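Local coordinates for protein dihydropyrimidinase (Brevibacillus agri, PDB 3SFW) that probably hydrolyses the ring amide bond of dihydropyrimidines, as a two-zinc enzyme of the amidohydrolase family, at residues N258-T263 with S456-P461. Residues are numbered along the deposited sequence; the frame is centred on the assembly and turned at random.
Sequences NVYGET and STFARP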
# COMPACT_ATOMS: atom_id res chain seq x y z
N ASN A 258 17.74 2.69 -2.02
CA ASN A 258 18.45 3.96 -1.82
C ASN A 258 17.90 5.04 -2.77
O ASN A 258 18.46 5.33 -3.83
CB ASN A 258 19.96 3.71 -1.98
CG ASN A 258 20.46 2.73 -0.91
OD1 ASN A 258 20.05 2.84 0.26
ND2 ASN A 258 21.07 1.64 -1.33
N VAL A 259 16.69 5.47 -2.42
CA VAL A 259 15.93 6.42 -3.21
C VAL A 259 15.71 7.64 -2.34
O VAL A 259 15.18 7.54 -1.21
CB VAL A 259 14.56 5.82 -3.62
CG1 VAL A 259 13.65 6.92 -4.31
CG2 VAL A 259 14.79 4.58 -4.55
N TYR A 260 16.09 8.81 -2.88
CA TYR A 260 15.98 10.10 -2.17
C TYR A 260 15.13 11.02 -3.00
O TYR A 260 15.01 10.83 -4.20
CB TYR A 260 17.39 10.76 -2.04
CG TYR A 260 18.34 9.79 -1.39
CD1 TYR A 260 19.20 9.01 -2.16
CD2 TYR A 260 18.27 9.52 -0.03
CE1 TYR A 260 20.00 8.03 -1.60
CE2 TYR A 260 19.12 8.57 0.55
CZ TYR A 260 19.99 7.84 -0.26
OH TYR A 260 20.84 6.90 0.28
N GLY A 261 14.51 12.02 -2.34
CA GLY A 261 13.65 12.98 -3.05
C GLY A 261 13.86 14.42 -2.61
O GLY A 261 14.13 14.71 -1.43
N GLU A 262 13.68 15.32 -3.58
CA GLU A 262 13.81 16.75 -3.40
C GLU A 262 12.43 17.36 -3.66
O GLU A 262 11.71 16.90 -4.54
CB GLU A 262 14.72 17.24 -4.52
CG GLU A 262 14.96 18.75 -4.58
CD GLU A 262 15.73 19.06 -5.88
OE1 GLU A 262 15.05 19.29 -6.94
OE2 GLU A 262 16.98 19.00 -5.86
N THR A 263 12.09 18.46 -2.95
CA THR A 263 10.99 19.29 -3.49
C THR A 263 11.45 20.75 -3.54
O THR A 263 12.65 21.02 -3.36
CB THR A 263 9.66 19.06 -2.75
OG1 THR A 263 8.58 19.66 -3.50
CG2 THR A 263 9.75 19.63 -1.31
N SER A 456 32.82 14.60 -3.70
CA SER A 456 33.22 13.24 -3.43
C SER A 456 32.21 12.23 -3.98
O SER A 456 31.06 12.59 -4.28
CB SER A 456 33.47 13.06 -1.92
OG SER A 456 32.28 13.27 -1.22
N THR A 457 32.66 10.99 -4.16
CA THR A 457 31.76 9.92 -4.63
C THR A 457 30.72 9.64 -3.60
O THR A 457 30.88 10.00 -2.42
CB THR A 457 32.50 8.63 -4.99
OG1 THR A 457 33.36 8.28 -3.91
CG2 THR A 457 33.37 8.86 -6.28
N PHE A 458 29.67 8.94 -4.00
CA PHE A 458 28.50 8.86 -3.17
C PHE A 458 28.70 8.02 -1.91
O PHE A 458 29.19 6.87 -1.98
CB PHE A 458 27.33 8.26 -3.96
CG PHE A 458 26.03 8.30 -3.20
CD1 PHE A 458 25.37 9.52 -2.99
CD2 PHE A 458 25.50 7.15 -2.68
CE1 PHE A 458 24.17 9.54 -2.30
CE2 PHE A 458 24.30 7.18 -1.98
CZ PHE A 458 23.67 8.37 -1.78
N ALA A 459 28.23 8.55 -0.79
CA ALA A 459 28.11 7.79 0.45
C ALA A 459 26.71 8.05 1.04
O ALA A 459 26.26 9.22 1.12
CB ALA A 459 29.17 8.24 1.42
N ARG A 460 26.04 7.00 1.48
CA ARG A 460 24.71 7.22 2.07
C ARG A 460 24.80 8.10 3.32
O ARG A 460 25.71 7.93 4.16
CB ARG A 460 24.06 5.88 2.39
CG ARG A 460 23.68 5.09 1.11
CD ARG A 460 22.91 3.84 1.45
NE ARG A 460 23.73 2.90 2.20
CZ ARG A 460 24.48 1.95 1.64
NH1 ARG A 460 24.51 1.84 0.31
NH2 ARG A 460 25.18 1.10 2.39
N PRO A 461 23.84 9.01 3.49
CA PRO A 461 23.87 9.88 4.65
C PRO A 461 23.71 9.15 6.00
O PRO A 461 24.30 9.69 6.99
CB PRO A 461 22.73 10.87 4.42
CG PRO A 461 21.75 10.15 3.55
CD PRO A 461 22.63 9.21 2.67
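Tyr260, on a strand of the catalytic domain, meets Phe458, Arg460 and Pro461 of the C-terminal tail, a worked example of how a chain end can meet a strand through side-chain packing alone. The apolar part comes first. Phe458 has CG anti to its backbone N (chi1 -173°) and reaches tip to tip toward the tyrosine, its CZ lying 3.7 Å from Tyr260 CE1. The two rings meet obliquely, with their planes at 55°. Pro461 also comes tip to tip, its CD 4.2 Å from Tyr260 CE2. Leu375 of helix 361-376 touches Tyr260, Phe458 and Pro461, extending this apolar patch.

Van der Waals contacts round the tyrosine hydroxyl are the second kind. Tyr260 OH sits in the plane of the phenylalanine ring at its edge, 3.8 Å from Phe458 CZ. The Arg460 chain crosses the tyrosine side chain at about a right angle and places CG 3.5 Å from Tyr260 OH, and Pro461 CD lies 3.8 Å from the same oxygen. An alanine in place of Tyr260 would probably open a gap beside Phe458 CZ, Arg460 CG and Pro461 CD, which lose the ring and hydroxyl they rest on.

The polar ends are engaged by the second subunit. Asn258 OD1 packs 3.3 Å from Arg460 CD, and the amide and guanidinium planes lie only 13° apart, but OD1 accepts from Lys305 of the second subunit, and Arg460 NH2 donates to the carbonyl oxygen of Gly357 there. Pro461 O bonds Ser360 of that same subunit.

Strand 258-263 is parallel to its neighbours 234-237 and 311-312, as expected in the TIM-barrel-type domain of amidohydrolases; here the C-terminal tail packs beside it, through Asn258 and Tyr260, at a subunit interface of the four-chain assembly.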